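Local coordinates for protein terminal uridylyltransferase 1 (Trypanosoma brucei, PDB 5IDO) that adds uridines from UTP to the 3' ends of guide RNAs, ribosomal RNAs and some mRNAs during mitochondrial RNA editing in trypanosomes, at residues A[107-112]-A[125-130]; A[173-178]-A[285-290]. All coordinates share one frame; numbering follows the deposited sequence.

Contact 1 of 2, residues A[107-112]-A[125-130]; sequences FIFGSS and DFAVVD. With UTP (uridine 5'-triphosphate), chain B.
With chi1 at 67°, the side chain of Phe-109 stands between its own backbone N and carbonyl carbon, and its ring lies against Asp-125. The strand pairing sets Asp-125 CB over that ring. From there chi1 of -69°, with CG beside the backbone N, directs the carboxylate and points OD2 to the nucleotide side. The CH-pi contact is nearly central: Asp-125 CB sits 3.4 Å from the centroid of the Phe-109 ring. The carboxylate plane is 17° from the ring plane. These two residues end an antiparallel ladder in the nucleotidyltransferase palm, between edge strand 104-109 and strand 124-130. Phe-107 and Ala-127 form a hydrogen-bonded pair: Phe-107 N to Ala-127 O and Ala-127 N to Phe-107 O are both 2.7 Å. Phe-109 N donates to Asp-125 O at 3.0 Å from a position tilted out of the carbonyl plane.

On the Phe-109 side of the sheet, Ala-127 CB touches ring atom Phe-109 CD1 at 3.8 Å. On the other side, Ile-108 and Phe-126 lie alongside each other and point the same way. Ile-108 CG1 meets Phe-126 CE1 at 3.7 Å, and Arg-90 of helix 80-100 touches both side chains.

Past the ladder the chain turns through Gly-110, at the N-cap position of helix 111-115. Gly-110 CA lies 3.8 Å from Asp-125 OD2. Ser-297 OG is hydrogen-bonded to Gly-110 N. By similarity, Asp-125 is a ligand of the catalytic magnesium. A water joins the turn to the nucleotide: it accepts from Ser-111 N and donates to UTP O1B, each at 3.2 Å.

Contact 2 of 2, residues A[173-178]-A[285-290]; sequences PIIKHH and FALSFR. Unlike the reference sequence in segment 285-290: Ala-286 (reference Asp).
His-177 CB rests over one face of the Phe-285 ring, 3.5 Å from its centroid and displaced toward the rim. The imidazole continues past that ring. The two planes are 29° apart and so far offset that the rings barely overlap. His-177 has CG anti to its backbone N (chi1 176°), which carries the imidazole past the Phe-285 ring toward the start of strand 285-288, where ND1 is hydrogen-bonded to Ile-283 O. Phe-126 meets the Phe-285 ring edge-to-face, and Phe-159 does the same with His-177.

Beneath this pair the backbones bond twice. His-177 N reaches Phe-285 O at 2.9 Å, nearly in line with the carbonyl. Phe-285 N returns a longer bond to His-177 O, 3.2 Å, on a lone pair. Ile-175 and Leu-287 make the next hydrogen-bonded pair. Their side chains lie side by side, CB to CB 4.1 Å, and Ile-175 also packs on Ile-150 of helix 143-156.

This is the antiparallel pairing of strands 174-177 and 285-288 inside the mixed five-stranded sheet of the palm. Between the hydrogen-bonded pairs, Lys-176 and Ala-286 project to the catalytic side. Ala-286 differs from the reference sequence, which has aspartate here, a position that, by similarity to relatives, is probably important for catalysis. The Lys-176 chain bends at its last two torsions and brings NZ to 4.0 Å from Ala-286 CB. There NZ forms a salt bridge with Asp-123, by similarity a ligand of the catalytic magnesium.

Beyond the strands, toward Pro-173, the two chains part, and a water bridges the gap. It donates to Pro-173 O at 2.7 Å and accepts from Phe-289 N. Farther out, Arg-290 NE is held in a salt bridge by Glu-143.

How the contacts relate
Contacts 1 and 2 lie in one palm sheet, with centres about 10 Å apart. Strands 124-130 and 285-288 are neighbours and run parallel, joining the two pairings. Phe-126 N lies 2.7 Å from Ala-286 O, and Phe-126 O lies 2.9 Å from Ser-288 N; both are probable hydrogen bonds. On the face away from the nucleotide, Phe-126 CE2 packs on Phe-285 CB at 3.5 Å. On the catalytic face, the side chains of Asp-125 and Ala-286 come within about 4 Å. The Asp-125 side chain is about 5 Å from the bound magnesium ion. The side chain of Ala-286 is about 7 Å from the bound magnesium ion. Contact 1 also touches UTP, with Gly-110 CA 3.7 Å from UTP O3'.

Contact 1 of 2, residues A[107-112]-A[125-130]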
ATOM      1  N   PHE A 107     -13.394  -1.452   1.864  1.00 36.98           N
ATOM      2  CA  PHE A 107     -12.544  -0.316   2.170  1.00 34.76           C
ATOM      3  C   PHE A 107     -11.252  -0.412   1.363  1.00 31.24           C
ATOM      4  O   PHE A 107     -10.558  -1.425   1.423  1.00 37.14           O
ATOM      5  CB  PHE A 107     -12.219  -0.262   3.670  1.00 33.83           C
ATOM      6  CG  PHE A 107     -13.429  -0.126   4.570  1.00 33.88           C
ATOM      7  CD1 PHE A 107     -14.330  -1.171   4.723  1.00 34.09           C
ATOM      8  CD2 PHE A 107     -13.641   1.034   5.291  1.00 34.45           C
ATOM      9  CE1 PHE A 107     -15.436  -1.047   5.553  1.00 33.52           C
ATOM     10  CE2 PHE A 107     -14.741   1.162   6.133  1.00 32.41           C
ATOM     11  CZ  PHE A 107     -15.637   0.119   6.261  1.00 31.58           C
ATOM     12  N   ILE A 108     -10.930   0.628   0.604  1.00 28.64           N
ATOM     13  CA  ILE A 108      -9.609   0.709  -0.011  1.00 28.33           C
ATOM     14  C   ILE A 108      -8.606   1.193   1.028  1.00 24.63           C
ATOM     15  O   ILE A 108      -8.892   2.130   1.767  1.00 24.15           O
ATOM     16  CB  ILE A 108      -9.579   1.662  -1.227  1.00 26.33           C
ATOM     17  CG1 ILE A 108     -10.446   1.127  -2.360  1.00 24.47           C
ATOM     18  CG2 ILE A 108      -8.146   1.845  -1.740  1.00 31.26           C
ATOM     19  CD1 ILE A 108     -10.275   1.904  -3.656  1.00 22.98           C
ATOM     20  N   PHE A 109      -7.443   0.546   1.107  1.00 22.28           N
ATOM     21  CA  PHE A 109      -6.344   1.097   1.898  1.00 25.31           C
ATOM     22  C   PHE A 109      -5.032   0.988   1.112  1.00 25.11           C
ATOM     23  O   PHE A 109      -5.023   0.510  -0.017  1.00 25.32           O
ATOM     24  CB  PHE A 109      -6.248   0.415   3.276  1.00 25.72           C
ATOM     25  CG  PHE A 109      -5.842  -1.038   3.236  1.00 27.52           C
ATOM     26  CD1 PHE A 109      -6.777  -2.031   2.992  1.00 29.52           C
ATOM     27  CD2 PHE A 109      -4.528  -1.412   3.486  1.00 25.42           C
ATOM     28  CE1 PHE A 109      -6.405  -3.372   2.974  1.00 30.51           C
ATOM     29  CE2 PHE A 109      -4.149  -2.746   3.467  1.00 26.79           C
ATOM     30  CZ  PHE A 109      -5.087  -3.728   3.211  1.00 25.47           C
ATOM     31  N   GLY A 110      -3.937   1.466   1.691  1.00 24.72           N
ATOM     32  CA  GLY A 110      -2.655   1.433   1.006  1.00 30.98           C
ATOM     33  C   GLY A 110      -2.237   2.759   0.383  1.00 29.17           C
ATOM     34  O   GLY A 110      -2.635   3.833   0.847  1.00 25.67           O
ATOM     35  N   SER A 111      -1.442   2.678  -0.682  1.00 30.09           N
ATOM     36  CA  SER A 111      -0.794   3.858  -1.258  1.00 30.61           C
ATOM     37  C   SER A 111      -1.775   4.899  -1.798  1.00 28.82           C
ATOM     38  O   SER A 111      -1.525   6.096  -1.682  1.00 31.45           O
ATOM     39  CB  SER A 111       0.173   3.441  -2.370  1.00 35.41           C
ATOM     40  OG  SER A 111      -0.494   2.712  -3.384  1.00 43.12           O
ATOM     41  N   SER A 112      -2.884   4.455  -2.383  1.00 27.93           N
ATOM     42  CA  SER A 112      -3.873   5.390  -2.921  1.00 29.47           C
ATOM     43  C   SER A 112      -4.441   6.272  -1.810  1.00 30.01           C
ATOM     44  O   SER A 112      -4.750   7.445  -2.029  1.00 32.90           O
ATOM     45  CB  SER A 112      -5.004   4.647  -3.633  1.00 33.21           C
ATOM     46  OG  SER A 112      -5.764   3.873  -2.723  1.00 31.67           O
ATOM     47  N   ASP A 125      -5.250  -2.265  -2.480  1.00 29.42           N
ATOM     48  CA  ASP A 125      -5.571  -3.063  -1.301  1.00 30.75           C
ATOM     49  C   ASP A 125      -7.050  -2.941  -0.923  1.00 29.73           C
ATOM     50  O   ASP A 125      -7.538  -1.846  -0.626  1.00 29.30           O
ATOM     51  CB  ASP A 125      -4.697  -2.644  -0.119  1.00 38.47           C
ATOM     52  CG  ASP A 125      -3.253  -3.030  -0.307  1.00 45.79           C
ATOM     53  OD1 ASP A 125      -2.992  -4.220  -0.577  1.00 48.87           O
ATOM     54  OD2 ASP A 125      -2.380  -2.143  -0.196  1.00 50.38           O
ATOM     55  N   PHE A 126      -7.757  -4.067  -0.936  1.00 27.07           N
ATOM     56  CA  PHE A 126      -9.158  -4.085  -0.522  1.00 30.00           C
ATOM     57  C   PHE A 126      -9.316  -4.707   0.855  1.00 27.88           C
ATOM     58  O   PHE A 126      -8.749  -5.764   1.140  1.00 30.08           O
ATOM     59  CB  PHE A 126     -10.020  -4.848  -1.531  1.00 26.54           C
ATOM     60  CG  PHE A 126     -10.225  -4.121  -2.825  1.00 23.56           C
ATOM     61  CD1 PHE A 126     -10.754  -2.838  -2.839  1.00 23.37           C
ATOM     62  CD2 PHE A 126      -9.902  -4.724  -4.031  1.00 18.13           C
ATOM     63  CE1 PHE A 126     -10.948  -2.167  -4.029  1.00 23.80           C
ATOM     64  CE2 PHE A 126     -10.098  -4.054  -5.231  1.00 18.73           C
ATOM     65  CZ  PHE A 126     -10.618  -2.774  -5.227  1.00 25.61           C
ATOM     66  N   ALA A 127     -10.082  -4.036   1.710  1.00 25.34           N
ATOM     67  CA  ALA A 127     -10.445  -4.574   3.013  1.00 27.67           C
ATOM     68  C   ALA A 127     -11.960  -4.769   3.084  1.00 28.33           C
ATOM     69  O   ALA A 127     -12.722  -3.854   2.776  1.00 28.56           O
ATOM     70  CB  ALA A 127      -9.968  -3.653   4.124  1.00 26.94           C
ATOM     71  N   VAL A 128     -12.383  -5.966   3.482  1.00 29.05           N
ATOM     72  CA  VAL A 128     -13.801  -6.311   3.572  1.00 25.28           C
ATOM     73  C   VAL A 128     -14.203  -6.504   5.039  1.00 30.87           C
ATOM     74  O   VAL A 128     -13.804  -7.476   5.682  1.00 29.66           O
ATOM     75  CB  VAL A 128     -14.113  -7.579   2.759  1.00 23.34           C
ATOM     76  CG1 VAL A 128     -15.586  -7.934   2.844  1.00 24.25           C
ATOM     77  CG2 VAL A 128     -13.697  -7.386   1.302  1.00 21.72           C
ATOM     78  N   VAL A 129     -14.978  -5.558   5.566  1.00 27.59           N
ATOM     79  CA  VAL A 129     -15.332  -5.549   6.981  1.00 28.59           C
ATOM     80  C   VAL A 129     -16.829  -5.328   7.221  1.00 28.93           C
ATOM     81  O   VAL A 129     -17.446  -4.472   6.587  1.00 27.66           O
ATOM     82  CB  VAL A 129     -14.567  -4.442   7.751  1.00 30.61           C
ATOM     83  CG1 VAL A 129     -14.754  -4.611   9.257  1.00 29.31           C
ATOM     84  CG2 VAL A 129     -13.090  -4.431   7.382  1.00 30.18           C
ATOM     85  N   ASP A 130     -17.400  -6.117   8.128  1.00 31.84           N
ATOM     86  CA  ASP A 130     -18.694  -5.812   8.738  1.00 31.46           C
ATOM     87  C   ASP A 130     -18.417  -4.913   9.942  1.00 29.41           C
ATOM     88  O   ASP A 130     -17.926  -5.381  10.968  1.00 29.59           O
ATOM     89  CB  ASP A 130     -19.420  -7.103   9.154  1.00 35.06           C
ATOM     90  CG  ASP A 130     -20.809  -6.858   9.764  1.00 41.04           C
ATOM     91  OD1 ASP A 130     -21.043  -5.809  10.405  1.00 40.21           O
ATOM     92  OD2 ASP A 130     -21.673  -7.751   9.614  1.00 43.63           O
TER
HETATM   93  PA  UTP B 701       3.278  -1.638   1.936  1.00 44.81           P
HETATM   94  O1A UTP B 701       4.466  -1.702   2.874  1.00 46.82           O
HETATM   95  O2A UTP B 701       2.782  -2.912   1.290  1.00 40.96           O
HETATM   96  O3A UTP B 701       3.577  -0.495   0.836  1.00 54.35           O
HETATM   97  O5' UTP B 701       2.067  -0.968   2.752  1.00 53.71           O
HETATM   98  PB  UTP B 701       2.994  -0.493  -0.670  1.00 40.20           P
HETATM   99  O1B UTP B 701       1.929  -1.553  -0.845  1.00 41.19           O
HETATM  100  O2B UTP B 701       2.647   0.940  -1.011  1.00 41.54           O
HETATM  101  O3B UTP B 701       4.331  -0.824  -1.503  1.00 46.05           O
HETATM  102  PG  UTP B 701       4.821  -2.299  -1.923  1.00 46.59           P
HETATM  103  O1G UTP B 701       3.882  -3.285  -1.276  1.00 48.26           O
HETATM  104  O2G UTP B 701       6.215  -2.325  -1.339  1.00 38.64           O
HETATM  105  O3G UTP B 701       4.757  -2.289  -3.433  1.00 50.59           O
HETATM  106  C5' UTP B 701       0.739  -1.145   2.271  1.00 52.51           C
HETATM  107  C4' UTP B 701      -0.230  -0.986   3.426  1.00 50.68           C
HETATM  108  O4' UTP B 701      -0.234  -2.179   4.213  1.00 51.45           O
HETATM  109  C1' UTP B 701      -0.363  -1.851   5.598  1.00 50.71           C
HETATM  110  C2' UTP B 701      -0.362  -0.334   5.698  1.00 49.71           C
HETATM  111  O2' UTP B 701      -1.711   0.117   5.837  1.00 44.12           O
HETATM  112  C3' UTP B 701       0.180   0.134   4.367  1.00 49.74           C
HETATM  113  O3' UTP B 701      -0.376   1.393   3.978  1.00 49.52           O
HETATM  114  N1  UTP B 701       0.765  -2.404   6.356  1.00 53.89           N
HETATM  115  C6  UTP B 701       1.879  -2.789   5.719  1.00 53.21           C
HETATM  116  C2  UTP B 701       0.685  -2.512   7.763  1.00 53.65           C
HETATM  117  O2  UTP B 701      -0.359  -2.152   8.350  1.00 49.65           O
HETATM  118  N3  UTP B 701       1.712  -3.009   8.464  1.00 52.55           N
HETATM  119  C4  UTP B 701       2.831  -3.406   7.844  1.00 54.14           C
HETATM  120  O4  UTP B 701       3.780  -3.866   8.514  1.00 53.28           O
HETATM  121  C5  UTP B 701       2.939  -3.303   6.459  1.00 55.21           C
HETATM  122  O   HOH W   1      -1.018  -0.424  -1.243  1.00 40.64           O

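Contact 2 of 2, residues A[173-178]-A[285-290]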
ATOM      1  N   PRO A 173      -5.028 -14.802   5.539  1.00 44.14           N
ATOM      2  CA  PRO A 173      -5.711 -15.318   4.347  1.00 42.87           C
ATOM      3  C   PRO A 173      -6.244 -14.191   3.476  1.00 42.65           C
ATOM      4  O   PRO A 173      -6.993 -13.341   3.954  1.00 43.31           O
ATOM      5  CB  PRO A 173      -6.854 -16.155   4.931  1.00 43.42           C
ATOM      6  CG  PRO A 173      -6.355 -16.570   6.289  1.00 41.67           C
ATOM      7  CD  PRO A 173      -5.562 -15.387   6.782  1.00 40.62           C
ATOM      8  N   ILE A 174      -5.832 -14.171   2.212  1.00 33.04           N
ATOM      9  CA  ILE A 174      -6.292 -13.153   1.278  1.00 32.31           C
ATOM     10  C   ILE A 174      -6.633 -13.751  -0.073  1.00 29.98           C
ATOM     11  O   ILE A 174      -6.392 -14.932  -0.332  1.00 27.72           O
ATOM     12  CB  ILE A 174      -5.237 -12.044   1.048  1.00 34.90           C
ATOM     13  CG1 ILE A 174      -4.016 -12.608   0.314  1.00 40.00           C
ATOM     14  CG2 ILE A 174      -4.848 -11.376   2.359  1.00 35.13           C
ATOM     15  CD1 ILE A 174      -2.961 -11.570  -0.023  1.00 43.26           C
ATOM     16  N   ILE A 175      -7.207 -12.915  -0.928  1.00 27.40           N
ATOM     17  CA  ILE A 175      -7.388 -13.239  -2.330  1.00 26.48           C
ATOM     18  C   ILE A 175      -6.508 -12.291  -3.136  1.00 26.44           C
ATOM     19  O   ILE A 175      -6.494 -11.090  -2.880  1.00 28.87           O
ATOM     20  CB  ILE A 175      -8.865 -13.096  -2.777  1.00 25.94           C
ATOM     21  CG1 ILE A 175      -9.770 -14.020  -1.959  1.00 27.54           C
ATOM     22  CG2 ILE A 175      -9.008 -13.377  -4.271  1.00 20.80           C
ATOM     23  CD1 ILE A 175     -11.232 -13.887  -2.296  1.00 21.70           C
ATOM     24  N   LYS A 176      -5.763 -12.821  -4.096  1.00 26.82           N
ATOM     25  CA  LYS A 176      -4.984 -11.958  -4.972  1.00 30.55           C
ATOM     26  C   LYS A 176      -5.473 -12.085  -6.397  1.00 31.79           C
ATOM     27  O   LYS A 176      -5.590 -13.189  -6.924  1.00 30.16           O
ATOM     28  CB  LYS A 176      -3.491 -12.287  -4.899  1.00 34.59           C
ATOM     29  CG  LYS A 176      -2.771 -11.634  -3.735  1.00 40.14           C
ATOM     30  CD  LYS A 176      -1.297 -11.437  -4.045  1.00 44.38           C
ATOM     31  CE  LYS A 176      -1.093 -10.404  -5.148  1.00 49.13           C
ATOM     32  NZ  LYS A 176      -1.402  -9.014  -4.703  1.00 51.24           N
ATOM     33  N   HIS A 177      -5.765 -10.950  -7.020  1.00 30.95           N
ATOM     34  CA  HIS A 177      -6.134 -10.947  -8.423  1.00 26.43           C
ATOM     35  C   HIS A 177      -5.000 -10.392  -9.263  1.00 28.76           C
ATOM     36  O   HIS A 177      -4.565  -9.261  -9.060  1.00 29.10           O
ATOM     37  CB  HIS A 177      -7.397 -10.136  -8.653  1.00 24.13           C
ATOM     38  CG  HIS A 177      -7.774 -10.012 -10.095  1.00 27.22           C
ATOM     39  ND1 HIS A 177      -7.751  -8.811 -10.768  1.00 28.10           N
ATOM     40  CD2 HIS A 177      -8.168 -10.943 -10.995  1.00 27.13           C
ATOM     41  CE1 HIS A 177      -8.131  -9.004 -12.018  1.00 29.82           C
ATOM     42  NE2 HIS A 177      -8.386 -10.289 -12.183  1.00 29.29           N
ATOM     43  N   HIS A 178      -4.520 -11.205 -10.195  1.00 28.61           N
ATOM     44  CA  HIS A 178      -3.442 -10.822 -11.095  1.00 28.54           C
ATOM     45  C   HIS A 178      -4.008 -10.496 -12.472  1.00 31.09           C
ATOM     46  O   HIS A 178      -4.262 -11.398 -13.271  1.00 33.79           O
ATOM     47  CB  HIS A 178      -2.408 -11.944 -11.216  1.00 30.05           C
ATOM     48  CG  HIS A 178      -1.977 -12.527  -9.907  1.00 29.73           C
ATOM     49  ND1 HIS A 178      -0.999 -11.954  -9.123  1.00 31.57           N
ATOM     50  CD2 HIS A 178      -2.371 -13.648  -9.257  1.00 30.27           C
ATOM     51  CE1 HIS A 178      -0.821 -12.687  -8.039  1.00 30.54           C
ATOM     52  NE2 HIS A 178      -1.639 -13.723  -8.098  1.00 28.96           N
ATOM     53  N   PHE A 285      -5.318  -6.527  -7.505  1.00 26.27           N
ATOM     54  CA  PHE A 285      -5.691  -6.177  -6.143  1.00 25.46           C
ATOM     55  C   PHE A 285      -5.446  -7.314  -5.168  1.00 22.12           C
ATOM     56  O   PHE A 285      -5.343  -8.475  -5.563  1.00 25.38           O
ATOM     57  CB  PHE A 285      -7.158  -5.714  -6.068  1.00 23.35           C
ATOM     58  CG  PHE A 285      -8.177  -6.749  -6.495  1.00 24.29           C
ATOM     59  CD1 PHE A 285      -8.571  -7.768  -5.633  1.00 25.49           C
ATOM     60  CD2 PHE A 285      -8.791  -6.662  -7.735  1.00 24.15           C
ATOM     61  CE1 PHE A 285      -9.520  -8.701  -6.016  1.00 23.26           C
ATOM     62  CE2 PHE A 285      -9.746  -7.585  -8.124  1.00 22.09           C
ATOM     63  CZ  PHE A 285     -10.113  -8.609  -7.260  1.00 19.79           C
ATOM     64  N   ALA A 286      -5.308  -6.952  -3.897  1.00 21.23           N
ATOM     65  CA  ALA A 286      -5.301  -7.911  -2.797  1.00 26.57           C
ATOM     66  C   ALA A 286      -6.544  -7.689  -1.939  1.00 24.58           C
ATOM     67  O   ALA A 286      -6.856  -6.556  -1.577  1.00 26.85           O
ATOM     68  CB  ALA A 286      -4.038  -7.769  -1.961  1.00 24.22           C
ATOM     69  N   LEU A 287      -7.259  -8.764  -1.626  1.00 26.93           N
ATOM     70  CA  LEU A 287      -8.478  -8.657  -0.826  1.00 24.48           C
ATOM     71  C   LEU A 287      -8.282  -9.334   0.526  1.00 25.28           C
ATOM     72  O   LEU A 287      -8.061 -10.539   0.592  1.00 29.63           O
ATOM     73  CB  LEU A 287      -9.667  -9.273  -1.581  1.00 26.82           C
ATOM     74  CG  LEU A 287     -11.083  -9.287  -0.972  1.00 24.42           C
ATOM     75  CD1 LEU A 287     -12.109  -9.437  -2.077  1.00 26.32           C
ATOM     76  CD2 LEU A 287     -11.265 -10.411   0.040  1.00 19.98           C
ATOM     77  N   SER A 288      -8.361  -8.560   1.602  1.00 24.15           N
ATOM     78  CA  SER A 288      -8.255  -9.126   2.943  1.00 27.39           C
ATOM     79  C   SER A 288      -9.487  -8.772   3.769  1.00 28.79           C
ATOM     80  O   SER A 288     -10.349  -8.018   3.320  1.00 27.28           O
ATOM     81  CB  SER A 288      -6.990  -8.637   3.643  1.00 29.81           C
ATOM     82  OG  SER A 288      -6.987  -7.227   3.744  1.00 38.09           O
ATOM     83  N   PHE A 289      -9.563  -9.305   4.982  1.00 30.41           N
ATOM     84  CA  PHE A 289     -10.772  -9.157   5.784  1.00 35.76           C
ATOM     85  C   PHE A 289     -10.515  -8.430   7.097  1.00 35.98           C
ATOM     86  O   PHE A 289     -11.375  -8.408   7.982  1.00 34.00           O
ATOM     87  CB  PHE A 289     -11.394 -10.532   6.058  1.00 35.17           C
ATOM     88  CG  PHE A 289     -11.755 -11.290   4.811  1.00 35.07           C
ATOM     89  CD1 PHE A 289     -12.964 -11.064   4.169  1.00 35.40           C
ATOM     90  CD2 PHE A 289     -10.884 -12.224   4.274  1.00 36.86           C
ATOM     91  CE1 PHE A 289     -13.299 -11.755   3.016  1.00 33.32           C
ATOM     92  CE2 PHE A 289     -11.214 -12.919   3.121  1.00 38.95           C
ATOM     93  CZ  PHE A 289     -12.424 -12.684   2.493  1.00 36.90           C
ATOM     94  N   ARG A 290      -9.337  -7.826   7.221  1.00 30.80           N
ATOM     95  CA  ARG A 290      -8.978  -7.134   8.454  1.00 32.16           C
ATOM     96  C   ARG A 290      -8.894  -5.625   8.245  1.00 31.54           C
ATOM     97  O   ARG A 290      -8.740  -5.150   7.118  1.00 33.92           O
ATOM     98  CB  ARG A 290      -7.658  -7.682   9.003  1.00 39.90           C
ATOM     99  CG  ARG A 290      -7.658  -9.199   9.161  1.00 41.84           C
ATOM    100  CD  ARG A 290      -6.439  -9.701   9.926  1.00 42.95           C
ATOM    101  NE  ARG A 290      -6.307 -11.155   9.840  1.00 44.37           N
ATOM    102  CZ  ARG A 290      -5.362 -11.858  10.458  1.00 44.87           C
ATOM    103  NH1 ARG A 290      -4.467 -11.246  11.218  1.00 47.25           N
ATOM    104  NH2 ARG A 290      -5.314 -13.177  10.319  1.00 42.94           N
TER
HETATM  105  O   HOH W   2      -7.533 -11.443   5.779  1.00 42.16           O